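Local structure of E2A dna-binding protein (2WB0) at residues A[64-69]-A[296-301]; A[178-183]-A[334-339]; A[219-224]-A[237-242]; A[232-237]-A[276-281]. The protein binds single-stranded DNA and takes part in the elongation phase of adenovirus strand-displacement replication, forming multimers that unwind the template without ATP. One frame throughout, in Å; residues are numbered along the deposited sequence.

Contact 1 of 4, residues A[64-69]-A[296-301]; sequences NKTFVT and FKISAP
Thr66 meets Phe296 and Lys297 with its OG1 beside its own backbone N and anti to the carbonyl carbon (chi1 -55°). The same rotamer sets the methyl CG2 anti to the backbone N. Phe296 has CG anti to its backbone N (chi1 -176°). Its ring lies against the Thr66 methyl. One threonine therefore does two jobs. OG1 accepts the N-H of Lys297 at 3.0 Å, with an angle of 157° at the hydrogen. It is also hydrogen-bonded to Ser63 OG, just before the helical segment, so the buried hydroxyl has more than one partner. The methyl sits over one face of the Phe296 ring, offset toward the rim. CG2 is 3.8 Å from the ring centroid and 3.6 Å from Phe296 CE1, which makes a CH-pi contact. The two side chains cross at about a right angle. Thr66 CG2 also packs on Ile298 CB at 3.8 Å. A lighter apolar touch follows one residue further along the helix, where Phe67 CD1 lies 4.2 Å from Ile298 CD1. The Phe67 ring also packs on Leu50 of helix 40-53. Lys65 NZ forms salt bridges with Glu224 and Asp295. Phe296 also lies close to the zinc ligands Cys223 and Cys294. The arrangement is the packing of a helix on an edge strand. The first turn of helix 64-83, in the all-alpha region, crosses strand 297-299, an outer strand of a three-stranded antiparallel sheet in the second zinc-binding region.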
loop_
_atom_site.group_PDB
_atom_site.type_symbol
_atom_site.label_atom_id
_atom_site.label_comp_id
_atom_site.label_asym_id
_atom_site.label_seq_id
_atom_site.Cartn_x
_atom_site.Cartn_y
_atom_site.Cartn_z
ATOM N N ASN A 64 -0.927 13.912 -0.404
ATOM C CA ASN A 64 -1.757 14.333 0.766
ATOM C C ASN A 64 -3.107 13.640 0.790
ATOM O O ASN A 64 -3.573 13.191 1.830
ATOM C CB ASN A 64 -2.028 15.865 0.768
ATOM C CG ASN A 64 -0.729 16.721 0.956
ATOM O OD1 ASN A 64 0.216 16.292 1.587
ATOM N ND2 ASN A 64 -0.722 17.966 0.384
ATOM N N LYS A 65 -3.714 13.522 -0.376
ATOM C CA LYS A 65 -5.021 12.903 -0.527
ATOM C C LYS A 65 -4.962 11.455 -0.124
ATOM O O LYS A 65 -5.854 10.973 0.609
ATOM C CB LYS A 65 -5.475 13.000 -1.995
ATOM C CG LYS A 65 -6.775 12.248 -2.270
ATOM C CD LYS A 65 -7.024 12.268 -3.805
ATOM C CE LYS A 65 -7.801 11.059 -4.307
ATOM N NZ LYS A 65 -7.917 11.070 -5.832
ATOM N N THR A 66 -3.913 10.746 -0.577
ATOM C CA THR A 66 -3.836 9.332 -0.270
ATOM C C THR A 66 -3.585 9.163 1.222
ATOM O O THR A 66 -4.139 8.266 1.801
ATOM C CB THR A 66 -2.731 8.587 -1.033
ATOM O OG1 THR A 66 -2.906 8.801 -2.450
ATOM C CG2 THR A 66 -2.859 7.057 -0.751
ATOM N N PHE A 67 -2.739 9.995 1.829
ATOM C CA PHE A 67 -2.497 9.849 3.268
ATOM C C PHE A 67 -3.846 9.981 4.083
ATOM O O PHE A 67 -4.202 9.136 4.961
ATOM C CB PHE A 67 -1.457 10.888 3.747
ATOM C CG PHE A 67 -1.101 10.737 5.178
ATOM C CD1 PHE A 67 -0.287 9.690 5.571
ATOM C CD2 PHE A 67 -1.631 11.608 6.140
ATOM C CE1 PHE A 67 0.063 9.471 6.920
ATOM C CE2 PHE A 67 -1.269 11.448 7.457
ATOM C CZ PHE A 67 -0.448 10.315 7.861
ATOM N N VAL A 68 -4.591 11.027 3.781
ATOM C CA VAL A 68 -5.867 11.283 4.471
ATOM C C VAL A 68 -6.917 10.196 4.216
ATOM O O VAL A 68 -7.709 9.805 5.122
ATOM C CB VAL A 68 -6.382 12.698 4.050
ATOM C CG1 VAL A 68 -7.807 12.893 4.467
ATOM C CG2 VAL A 68 -5.466 13.748 4.645
ATOM N N THR A 69 -6.976 9.743 2.975
ATOM C CA THR A 69 -7.883 8.624 2.636
ATOM C C THR A 69 -7.561 7.365 3.416
ATOM O O THR A 69 -8.471 6.671 3.903
ATOM C CB THR A 69 -7.799 8.334 1.156
ATOM O OG1 THR A 69 -8.346 9.486 0.501
ATOM C CG2 THR A 69 -8.626 7.034 0.798
ATOM N N PHE A 296 -3.532 7.085 -6.619
ATOM C CA PHE A 296 -3.158 6.571 -5.304
ATOM C C PHE A 296 -1.622 6.541 -5.139
ATOM O O PHE A 296 -0.901 6.009 -6.014
ATOM C CB PHE A 296 -3.769 5.168 -5.190
ATOM C CG PHE A 296 -3.569 4.479 -3.829
ATOM C CD1 PHE A 296 -4.574 4.520 -2.854
ATOM C CD2 PHE A 296 -2.429 3.711 -3.591
ATOM C CE1 PHE A 296 -4.381 3.859 -1.585
ATOM C CE2 PHE A 296 -2.217 2.984 -2.319
ATOM C CZ PHE A 296 -3.166 3.070 -1.324
ATOM N N LYS A 297 -1.071 7.039 -4.028
ATOM C CA LYS A 297 0.415 7.004 -3.863
ATOM C C LYS A 297 0.759 7.209 -2.391
ATOM O O LYS A 297 0.449 8.259 -1.786
ATOM C CB LYS A 297 1.177 8.026 -4.711
ATOM C CG LYS A 297 2.737 7.914 -4.696
ATOM C CD LYS A 297 3.394 9.216 -5.236
ATOM C CE LYS A 297 4.799 8.982 -5.854
ATOM N NZ LYS A 297 5.843 10.143 -5.683
ATOM N N ILE A 298 1.343 6.178 -1.805
ATOM C CA ILE A 298 1.717 6.260 -0.384
ATOM C C ILE A 298 2.891 5.361 -0.110
ATOM O O ILE A 298 2.903 4.206 -0.561
ATOM C CB ILE A 298 0.532 5.949 0.562
ATOM C CG1 ILE A 298 0.962 6.087 2.043
ATOM C CG2 ILE A 298 -0.115 4.524 0.198
ATOM C CD1 ILE A 298 -0.314 6.409 2.960
ATOM N N SER A 299 3.864 5.853 0.665
ATOM C CA SER A 299 5.095 5.113 0.898
ATOM C C SER A 299 4.811 4.276 2.124
ATOM O O SER A 299 3.918 4.618 2.932
ATOM C CB SER A 299 6.331 6.044 1.138
ATOM O OG SER A 299 6.088 6.864 2.332
ATOM N N ALA A 300 5.519 3.161 2.272
ATOM C CA ALA A 300 5.265 2.281 3.432
ATOM C C ALA A 300 5.397 2.927 4.842
ATOM O O ALA A 300 4.579 2.681 5.710
ATOM C CB ALA A 300 6.131 0.962 3.337
ATOM N N PRO A 301 6.402 3.730 5.068
ATOM C CA PRO A 301 6.386 4.388 6.395
ATOM C C PRO A 301 5.244 5.337 6.616
ATOM O O PRO A 301 4.766 5.389 7.765
ATOM C CB PRO A 301 7.700 5.164 6.449
ATOM C CG PRO A 301 8.571 4.524 5.284
ATOM C CD PRO A 301 7.559 4.151 4.245
#

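Contact 2 of 4, residues A[178-183]-A[334-339]; sequences SGKSCG and KHQYRN. With ZN (zinc ion), chain B.
Ser181 and Tyr337 form the tight part of this contact. Tyr337 N donates to Ser181 O at 2.9 Å, and the bond is almost straight at 176°. Beside it the two side chains touch through their first carbons, with Ser181 CB 3.8 Å from Tyr337 CB. The Tyr337 CG is anti to its backbone N (chi1 -172°). The ring runs past the loop, and its CD2 lies 4.0 Å from Gly183 CA. Gly183, with its positive phi, lets the ring lie this close. Phe177 stacks on the Tyr337 ring. The 178-183 loop is held in shape from within. It has a type I turn from Ser178 to Ser181, and two ST turns in which Ser178 OG and Ser181 OG accept from Lys180 N and Gly183 N. Ser181 OG is also hydrogen-bonded to Asp169. The extended Gln336 side chain lies close against Gly179, with its CD 3.2 Å from Gly179 O, but NE2 makes no hydrogen bond to that oxygen. The solvent side is at the tip of Gln336. There a water donates to both Gln336 OE1 and Lys180 O, and Lys180 itself is exposed. A second water lies elsewhere, between buried residues, 3.1 Å from Cys182 O and 2.7 Å from His335 O. Cys182 SG binds the zinc ion, with Cys111, His113 and Cys166. The chemistry implies that the 334-339 segment docks on this zinc loop without supplying a metal ligand. One backbone bond and two water bridges make the polar links, while Tyr337 and Gln336 supply most of its packing.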
loop_
_atom_site.group_PDB
_atom_site.type_symbol
_atom_site.label_atom_id
_atom_site.label_comp_id
_atom_site.label_asym_id
_atom_site.label_seq_id
_atom_site.Cartn_x
_atom_site.Cartn_y
_atom_site.Cartn_z
ATOM N N SER A 178 3.124 -12.985 -16.865
ATOM C CA SER A 178 2.309 -14.134 -17.273
ATOM C C SER A 178 0.957 -14.132 -16.565
ATOM O O SER A 178 0.780 -13.424 -15.555
ATOM C CB SER A 178 3.065 -15.423 -16.917
ATOM O OG SER A 178 2.893 -15.762 -15.535
ATOM N N GLY A 179 0.046 -15.009 -17.024
ATOM C CA GLY A 179 -1.272 -15.209 -16.400
ATOM C C GLY A 179 -1.197 -15.827 -15.008
ATOM O O GLY A 179 -2.189 -15.912 -14.299
ATOM N N LYS A 180 -0.007 -16.251 -14.598
ATOM C CA LYS A 180 0.142 -16.792 -13.240
ATOM C C LYS A 180 0.965 -15.875 -12.346
ATOM O O LYS A 180 1.265 -16.237 -11.195
ATOM C CB LYS A 180 0.822 -18.148 -13.296
ATOM C CG LYS A 180 -0.108 -19.251 -13.928
ATOM C CD LYS A 180 0.655 -20.562 -14.023
ATOM C CE LYS A 180 -0.226 -21.687 -14.664
ATOM N NZ LYS A 180 -1.575 -21.689 -14.001
ATOM N N SER A 181 1.343 -14.714 -12.867
ATOM C CA SER A 181 2.171 -13.762 -12.102
ATOM C C SER A 181 1.413 -13.180 -10.928
ATOM O O SER A 181 0.183 -13.145 -10.948
ATOM C CB SER A 181 2.545 -12.574 -12.980
ATOM O OG SER A 181 3.460 -11.731 -12.288
ATOM N N CYS A 182 2.158 -12.721 -9.896
ATOM C CA CYS A 182 1.602 -11.873 -8.834
ATOM C C CYS A 182 1.766 -10.395 -9.202
ATOM O O CYS A 182 1.227 -9.533 -8.501
ATOM C CB CYS A 182 2.285 -12.149 -7.452
ATOM S SG CYS A 182 4.056 -11.871 -7.514
ATOM N N GLY A 183 2.474 -10.110 -10.305
ATOM C CA GLY A 183 2.647 -8.749 -10.828
ATOM C C GLY A 183 3.837 -7.995 -10.216
ATOM O O GLY A 183 4.044 -6.826 -10.496
ATOM N N LYS A 334 -7.348 -14.734 -6.595
ATOM C CA LYS A 334 -7.935 -13.425 -6.792
ATOM C C LYS A 334 -6.870 -12.339 -6.991
ATOM O O LYS A 334 -7.180 -11.305 -7.578
ATOM C CB LYS A 334 -8.925 -12.967 -5.683
ATOM C CG LYS A 334 -8.396 -12.977 -4.275
ATOM C CD LYS A 334 -9.249 -12.115 -3.302
ATOM C CE LYS A 334 -9.108 -12.619 -1.808
ATOM N NZ LYS A 334 -10.052 -11.987 -0.789
ATOM N N HIS A 335 -5.642 -12.542 -6.500
ATOM C CA HIS A 335 -4.646 -11.483 -6.667
ATOM C C HIS A 335 -3.804 -11.726 -7.920
ATOM O O HIS A 335 -2.901 -10.941 -8.239
ATOM C CB HIS A 335 -3.685 -11.395 -5.453
ATOM C CG HIS A 335 -4.393 -11.247 -4.131
ATOM N ND1 HIS A 335 -5.229 -10.191 -3.852
ATOM C CD2 HIS A 335 -4.416 -12.048 -3.040
ATOM C CE1 HIS A 335 -5.704 -10.323 -2.628
ATOM N NE2 HIS A 335 -5.208 -11.436 -2.107
ATOM N N GLN A 336 -4.062 -12.824 -8.603
ATOM C CA GLN A 336 -3.308 -13.116 -9.823
ATOM C C GLN A 336 -3.416 -12.062 -10.913
ATOM O O GLN A 336 -4.499 -11.514 -11.144
ATOM C CB GLN A 336 -3.821 -14.448 -10.376
ATOM C CG GLN A 336 -2.931 -15.104 -11.316
ATOM C CD GLN A 336 -3.338 -16.566 -11.437
ATOM O OE1 GLN A 336 -2.687 -17.482 -10.913
ATOM N NE2 GLN A 336 -4.446 -16.773 -12.098
ATOM N N TYR A 337 -2.296 -11.757 -11.564
ATOM C CA TYR A 337 -2.246 -10.782 -12.618
ATOM C C TYR A 337 -3.180 -11.283 -13.727
ATOM O O TYR A 337 -3.243 -12.497 -13.967
ATOM C CB TYR A 337 -0.828 -10.746 -13.182
ATOM C CG TYR A 337 -0.585 -9.655 -14.147
ATOM C CD1 TYR A 337 -0.793 -9.838 -15.517
ATOM C CD2 TYR A 337 -0.065 -8.438 -13.710
ATOM C CE1 TYR A 337 -0.544 -8.792 -16.424
ATOM C CE2 TYR A 337 0.223 -7.414 -14.606
ATOM C CZ TYR A 337 -0.053 -7.597 -15.953
ATOM O OH TYR A 337 0.246 -6.589 -16.801
ATOM N N ARG A 338 -3.919 -10.340 -14.329
ATOM C CA ARG A 338 -4.805 -10.664 -15.425
ATOM C C ARG A 338 -4.200 -10.291 -16.718
ATOM O O ARG A 338 -4.262 -9.141 -17.187
ATOM C CB ARG A 338 -6.209 -10.059 -15.260
ATOM C CG ARG A 338 -6.874 -10.589 -13.955
ATOM C CD ARG A 338 -8.341 -10.073 -13.785
ATOM N NE ARG A 338 -9.221 -10.662 -14.845
ATOM C CZ ARG A 338 -10.010 -9.973 -15.671
ATOM N NH1 ARG A 338 -10.108 -8.638 -15.613
ATOM N NH2 ARG A 338 -10.690 -10.638 -16.585
ATOM N N ASN A 339 -3.677 -11.327 -17.355
ATOM C CA ASN A 339 -2.848 -11.090 -18.507
ATOM C C ASN A 339 -3.705 -11.168 -19.772
ATOM O O ASN A 339 -4.611 -11.962 -19.830
ATOM C CB ASN A 339 -1.754 -12.184 -18.605
ATOM C CG ASN A 339 -0.794 -11.863 -19.696
ATOM O OD1 ASN A 339 -0.336 -10.711 -19.790
ATOM N ND2 ASN A 339 -0.550 -12.814 -20.592
HETATM ZN ZN ZN B . 4.903 -14.058 -7.580
HETATM O O HOH W 1 -0.249 -17.776 -9.539
HETATM O O HOH W 2 -1.663 -8.880 -9.403
#

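Contact 3 of 4, residues A[219-224]-A[237-242]; sequences MPLRCE and RQLPKL. With ZN (zinc ion), chain C.
Pro240 packs against Pro220 and Cys223 at the edge of the four-cysteine zinc site of the second zinc-binding region. The metal contact comes from Cys223 SG. Cys225, Cys277 and Cys294 complete the site. The SG is in the crowded position between backbone N and carbonyl carbon (chi1 63°).

Apolar packing carries most of the rest. The two proline rings slide past each other in opposite directions, with Pro220 CG 3.8 Å from Pro240 CB. Pro240 CG meets the Arg222-Cys223 peptide, 3.7 Å from Cys223 N, and lies 4.1 Å from Cys223 CB. Leu221 and Leu239 lie side by side and point the same way, but the approach of their CD2 methyls is doubtful in the model. Leu221 also packs on Ala96 of strand 95-99, and Leu239 on His335.

The polar link between the segments is one water, since no direct hydrogen bond joins them. It donates to Pro220 O at 2.7 Å and to Pro240 O at 2.9 Å. Beyond the segments, Cys223 N is hydrogen-bonded to Asn226 OD1.

Of the Pro240 ring atoms, CD comes closest to the 219-224 segment, 3.3 Å from Leu221 O.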
loop_
_atom_site.group_PDB
_atom_site.type_symbol
_atom_site.label_atom_id
_atom_site.label_comp_id
_atom_site.label_asym_id
_atom_site.label_seq_id
_atom_site.Cartn_x
_atom_site.Cartn_y
_atom_site.Cartn_z
ATOM N N MET A 219 0.477 -3.248 3.855
ATOM C CA MET A 219 0.360 -2.856 2.429
ATOM C C MET A 219 -1.077 -2.718 2.029
ATOM O O MET A 219 -1.953 -3.454 2.525
ATOM C CB MET A 219 1.072 -3.895 1.546
ATOM C CG MET A 219 0.427 -5.354 1.562
ATOM S SD MET A 219 1.397 -6.497 0.543
ATOM C CE MET A 219 0.041 -7.427 -0.095
ATOM N N PRO A 220 -1.361 -1.840 1.057
ATOM C CA PRO A 220 -2.732 -1.791 0.570
ATOM C C PRO A 220 -3.027 -2.894 -0.450
ATOM O O PRO A 220 -2.145 -3.219 -1.269
ATOM C CB PRO A 220 -2.819 -0.401 -0.099
ATOM C CG PRO A 220 -1.365 -0.210 -0.646
ATOM C CD PRO A 220 -0.452 -0.881 0.384
ATOM N N LEU A 221 -4.268 -3.412 -0.401
ATOM C CA LEU A 221 -4.811 -4.328 -1.384
ATOM C C LEU A 221 -5.678 -3.593 -2.375
ATOM O O LEU A 221 -5.971 -4.154 -3.466
ATOM C CB LEU A 221 -5.627 -5.430 -0.724
ATOM C CG LEU A 221 -4.843 -6.452 0.063
ATOM C CD1 LEU A 221 -5.860 -7.517 0.397
ATOM C CD2 LEU A 221 -3.716 -7.050 -0.739
ATOM N N ARG A 222 -6.029 -2.328 -2.054
ATOM C CA ARG A 222 -6.942 -1.594 -2.936
ATOM C C ARG A 222 -6.497 -0.191 -3.174
ATOM O O ARG A 222 -6.102 0.519 -2.240
ATOM C CB ARG A 222 -8.353 -1.506 -2.303
ATOM C CG ARG A 222 -8.830 -2.889 -1.810
ATOM C CD ARG A 222 -10.317 -2.894 -1.379
ATOM N NE ARG A 222 -10.714 -1.969 -0.313
ATOM C CZ ARG A 222 -11.214 -2.330 0.867
ATOM N NH1 ARG A 222 -11.232 -3.631 1.275
ATOM N NH2 ARG A 222 -11.603 -1.349 1.706
ATOM N N CYS A 223 -6.538 0.210 -4.431
ATOM C CA CYS A 223 -6.336 1.602 -4.779
ATOM C C CYS A 223 -7.779 2.119 -5.070
ATOM O O CYS A 223 -8.726 1.525 -4.614
ATOM C CB CYS A 223 -5.376 1.772 -5.941
ATOM S SG CYS A 223 -6.001 1.017 -7.484
ATOM N N GLU A 224 -7.950 3.221 -5.790
ATOM C CA GLU A 224 -9.303 3.709 -6.116
ATOM C C GLU A 224 -9.982 2.776 -7.072
ATOM O O GLU A 224 -11.201 2.558 -6.974
ATOM C CB GLU A 224 -9.184 5.068 -6.811
ATOM C CG GLU A 224 -8.562 6.085 -5.876
ATOM C CD GLU A 224 -8.451 7.529 -6.479
ATOM O OE1 GLU A 224 -9.297 7.896 -7.364
ATOM O OE2 GLU A 224 -7.490 8.261 -6.058
ATOM N N ARG A 237 -2.441 -5.813 -13.169
ATOM C CA ARG A 237 -2.129 -6.175 -11.772
ATOM C C ARG A 237 -3.393 -5.919 -10.933
ATOM O O ARG A 237 -4.123 -5.020 -11.266
ATOM C CB ARG A 237 -0.975 -5.284 -11.316
ATOM C CG ARG A 237 -0.529 -5.516 -9.835
ATOM C CD ARG A 237 0.640 -4.553 -9.475
ATOM N NE ARG A 237 1.820 -4.770 -10.322
ATOM C CZ ARG A 237 2.189 -4.097 -11.435
ATOM N NH1 ARG A 237 1.486 -3.083 -11.959
ATOM N NH2 ARG A 237 3.323 -4.468 -12.057
ATOM N N GLN A 238 -3.625 -6.715 -9.883
ATOM C CA GLN A 238 -4.879 -6.705 -9.091
ATOM C C GLN A 238 -4.698 -6.176 -7.677
ATOM O O GLN A 238 -5.604 -6.255 -6.832
ATOM C CB GLN A 238 -5.426 -8.124 -9.050
ATOM C CG GLN A 238 -5.741 -8.642 -10.496
ATOM C CD GLN A 238 -6.775 -7.829 -11.180
ATOM O OE1 GLN A 238 -7.894 -7.721 -10.682
ATOM N NE2 GLN A 238 -6.432 -7.227 -12.307
ATOM N N LEU A 239 -3.532 -5.608 -7.391
ATOM C CA LEU A 239 -3.315 -4.904 -6.147
ATOM C C LEU A 239 -2.363 -3.778 -6.414
ATOM O O LEU A 239 -1.632 -3.781 -7.386
ATOM C CB LEU A 239 -2.641 -5.806 -5.040
ATOM C CG LEU A 239 -3.229 -7.207 -4.853
ATOM C CD1 LEU A 239 -2.181 -8.301 -4.506
ATOM C CD2 LEU A 239 -4.301 -7.046 -3.729
ATOM N N PRO A 240 -2.334 -2.782 -5.529
ATOM C CA PRO A 240 -1.441 -1.630 -5.740
ATOM C C PRO A 240 0.016 -2.006 -6.053
ATOM O O PRO A 240 0.616 -2.896 -5.356
ATOM C CB PRO A 240 -1.543 -0.893 -4.371
ATOM C CG PRO A 240 -3.066 -1.022 -4.103
ATOM C CD PRO A 240 -3.322 -2.518 -4.484
ATOM N N LYS A 241 0.610 -1.371 -7.090
ATOM C CA LYS A 241 1.972 -1.693 -7.429
ATOM C C LYS A 241 2.924 -1.330 -6.253
ATOM O O LYS A 241 2.697 -0.333 -5.534
ATOM C CB LYS A 241 2.438 -0.877 -8.654
ATOM C CG LYS A 241 3.709 -1.428 -9.247
ATOM C CD LYS A 241 4.086 -0.509 -10.481
ATOM C CE LYS A 241 5.274 -1.034 -11.400
ATOM N NZ LYS A 241 6.555 -1.021 -10.585
ATOM N N LEU A 242 3.984 -2.110 -6.114
ATOM C CA LEU A 242 5.019 -1.875 -5.084
ATOM C C LEU A 242 6.299 -1.556 -5.781
ATOM O O LEU A 242 6.804 -2.372 -6.544
ATOM C CB LEU A 242 5.210 -3.173 -4.222
ATOM C CG LEU A 242 5.911 -3.017 -2.886
ATOM C CD1 LEU A 242 5.597 -4.290 -2.040
ATOM C CD2 LEU A 242 7.430 -2.866 -3.085
HETATM ZN ZN ZN C . -5.831 2.628 -9.217
HETATM O O HOH W 3 0.231 -3.281 -2.526
#

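Contact 4 of 4, residues A[232-237]-A[276-281]; sequences APFLGR and QCCNPV. With ZN (zinc ion), chain C.
Arg237 and Cys278 join two irregular loops by a side-chain-to-backbone hydrogen bond, beside the four-cysteine zinc site of the second zinc-binding region. Arg237 NH1 donates to Cys278 O at 2.9 Å and 170°. The oxygen lies in the plane of the guanidinium, at its edge, and the donor comes in nearly along the C=O axis. The side chain starts extended, with CG anti to the backbone N, then bends at chi3 (-61°), and it packs closely round its acceptor: Arg237 CB is 3.2 Å from Cys278 O. The other terminal nitrogen, NH2, is hydrogen-bonded to Gly183 O. Cys278 does not bind the metal. Its SG lies obliquely beside the Phe234 ring, 4.0 Å from Phe234 CZ, in a sulfur-aromatic contact. Cys277 does bind zinc. Its SG also accepts Asn279 N at 3.3 Å, a bond that would help to balance charge on the sulfur. The Asn279 side chain lies against the Gly236-Arg237 backbone. Gly236 has a positive phi, and its backbone angles call for glycine here. Residues 276-281 follow strand 271-276. The backbones of Gln276 and Cys277 pair with Lys241, which leads into strand 242-246, and Gln276 packs on Thr243 and Phe245 of that strand.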
loop_
_atom_site.group_PDB
_atom_site.type_symbol
_atom_site.label_atom_id
_atom_site.label_comp_id
_atom_site.label_asym_id
_atom_site.label_seq_id
_atom_site.Cartn_x
_atom_site.Cartn_y
_atom_site.Cartn_z
ATOM N N ALA A 232 -15.992 -2.803 -11.720
ATOM C CA ALA A 232 -15.898 -3.468 -13.010
ATOM C C ALA A 232 -14.506 -4.150 -13.030
ATOM O O ALA A 232 -13.538 -3.508 -12.643
ATOM C CB ALA A 232 -16.012 -2.465 -14.159
ATOM N N PRO A 233 -14.428 -5.428 -13.471
ATOM C CA PRO A 233 -13.151 -6.148 -13.640
ATOM C C PRO A 233 -12.223 -5.341 -14.516
ATOM O O PRO A 233 -12.687 -4.674 -15.445
ATOM C CB PRO A 233 -13.554 -7.411 -14.429
ATOM C CG PRO A 233 -15.011 -7.612 -14.128
ATOM C CD PRO A 233 -15.593 -6.268 -13.861
ATOM N N PHE A 234 -10.924 -5.408 -14.237
ATOM C CA PHE A 234 -9.939 -4.776 -15.105
ATOM C C PHE A 234 -8.735 -5.693 -15.254
ATOM O O PHE A 234 -8.515 -6.613 -14.466
ATOM C CB PHE A 234 -9.512 -3.386 -14.591
ATOM C CG PHE A 234 -9.072 -3.375 -13.127
ATOM C CD1 PHE A 234 -7.751 -3.714 -12.782
ATOM C CD2 PHE A 234 -9.940 -2.955 -12.121
ATOM C CE1 PHE A 234 -7.297 -3.713 -11.422
ATOM C CE2 PHE A 234 -9.509 -2.952 -10.737
ATOM C CZ PHE A 234 -8.151 -3.284 -10.400
ATOM N N LEU A 235 -7.953 -5.443 -16.290
ATOM C CA LEU A 235 -6.879 -6.383 -16.595
ATOM C C LEU A 235 -5.599 -5.918 -15.916
ATOM O O LEU A 235 -5.559 -4.834 -15.337
ATOM C CB LEU A 235 -6.691 -6.396 -18.111
ATOM C CG LEU A 235 -7.406 -7.416 -19.020
ATOM C CD1 LEU A 235 -8.299 -8.429 -18.325
ATOM C CD2 LEU A 235 -8.105 -6.678 -20.058
ATOM N N GLY A 236 -4.537 -6.712 -15.988
ATOM C CA GLY A 236 -3.243 -6.308 -15.378
ATOM C C GLY A 236 -3.177 -6.638 -13.899
ATOM O O GLY A 236 -3.803 -7.618 -13.408
ATOM N N ARG A 237 -2.441 -5.813 -13.169
ATOM C CA ARG A 237 -2.129 -6.175 -11.772
ATOM C C ARG A 237 -3.393 -5.919 -10.933
ATOM O O ARG A 237 -4.123 -5.020 -11.266
ATOM C CB ARG A 237 -0.975 -5.284 -11.316
ATOM C CG ARG A 237 -0.529 -5.516 -9.835
ATOM C CD ARG A 237 0.640 -4.553 -9.475
ATOM N NE ARG A 237 1.820 -4.770 -10.322
ATOM C CZ ARG A 237 2.189 -4.097 -11.435
ATOM N NH1 ARG A 237 1.486 -3.083 -11.959
ATOM N NH2 ARG A 237 3.323 -4.468 -12.057
ATOM N N GLN A 276 1.449 2.432 -5.367
ATOM C CA GLN A 276 0.718 3.268 -6.315
ATOM C C GLN A 276 -0.478 2.508 -6.778
ATOM O O GLN A 276 -0.796 1.427 -6.226
ATOM C CB GLN A 276 1.613 3.715 -7.530
ATOM C CG GLN A 276 2.687 4.679 -7.048
ATOM C CD GLN A 276 3.821 4.906 -8.014
ATOM O OE1 GLN A 276 3.829 5.913 -8.768
ATOM N NE2 GLN A 276 4.768 4.000 -8.036
ATOM N N CYS A 277 -1.109 3.038 -7.828
ATOM C CA CYS A 277 -2.291 2.378 -8.458
ATOM C C CYS A 277 -1.974 0.901 -8.786
ATOM O O CYS A 277 -0.816 0.573 -9.006
ATOM C CB CYS A 277 -2.597 3.058 -9.792
ATOM S SG CYS A 277 -4.053 2.385 -10.619
ATOM N N CYS A 278 -2.982 0.017 -8.807
ATOM C CA CYS A 278 -2.749 -1.338 -9.379
ATOM C C CYS A 278 -1.993 -1.264 -10.723
ATOM O O CYS A 278 -1.067 -2.055 -10.969
ATOM C CB CYS A 278 -4.058 -2.075 -9.649
ATOM S SG CYS A 278 -4.944 -2.508 -8.136
ATOM N N ASN A 279 -2.396 -0.316 -11.577
ATOM C CA ASN A 279 -1.795 -0.199 -12.919
ATOM C C ASN A 279 -1.520 1.254 -13.229
ATOM O O ASN A 279 -2.240 1.900 -13.987
ATOM C CB ASN A 279 -2.718 -0.782 -13.951
ATOM C CG ASN A 279 -3.073 -2.207 -13.643
ATOM O OD1 ASN A 279 -4.137 -2.504 -13.048
ATOM N ND2 ASN A 279 -2.181 -3.107 -14.000
ATOM N N PRO A 280 -0.436 1.758 -12.679
ATOM C CA PRO A 280 -0.172 3.179 -12.901
ATOM C C PRO A 280 0.213 3.433 -14.360
ATOM O O PRO A 280 0.774 2.569 -15.009
ATOM C CB PRO A 280 0.996 3.507 -11.965
ATOM C CG PRO A 280 1.253 2.237 -11.108
ATOM C CD PRO A 280 0.551 1.068 -11.819
ATOM N N VAL A 281 -0.101 4.625 -14.836
ATOM C CA VAL A 281 0.216 5.067 -16.202
ATOM C C VAL A 281 1.599 5.752 -16.255
ATOM O O VAL A 281 1.896 6.677 -15.474
ATOM C CB VAL A 281 -0.910 6.002 -16.689
ATOM C CG1 VAL A 281 -0.469 6.905 -17.860
ATOM C CG2 VAL A 281 -2.145 5.178 -17.057
HETATM ZN ZN ZN C . -5.831 2.628 -9.217
#

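In the fold
Contact 1 is the buried one, and contact 3 lies nearest the middle of the chain. Contacts 2 and 4 sit further out and each have one exposed residue among those that touch. Contacts 3 and 4 share Arg237 and flank the same zinc ion, through Cys223 and Cys277. Contact 2 holds Cys182, a ligand of the other zinc ion. Arg237 connects the two regions through Gly183. Contact 1 joins contact 3 by the Lys65–Glu224 salt bridge and by Phe296 on Pro220. A helix and strand meet in contact 1, by methyl, ring and hydroxyl. Contact 3 is largely apolar with one water. Contact 4 has an arginine-to-carbonyl bond, and contact 2 a backbone bond and two waters.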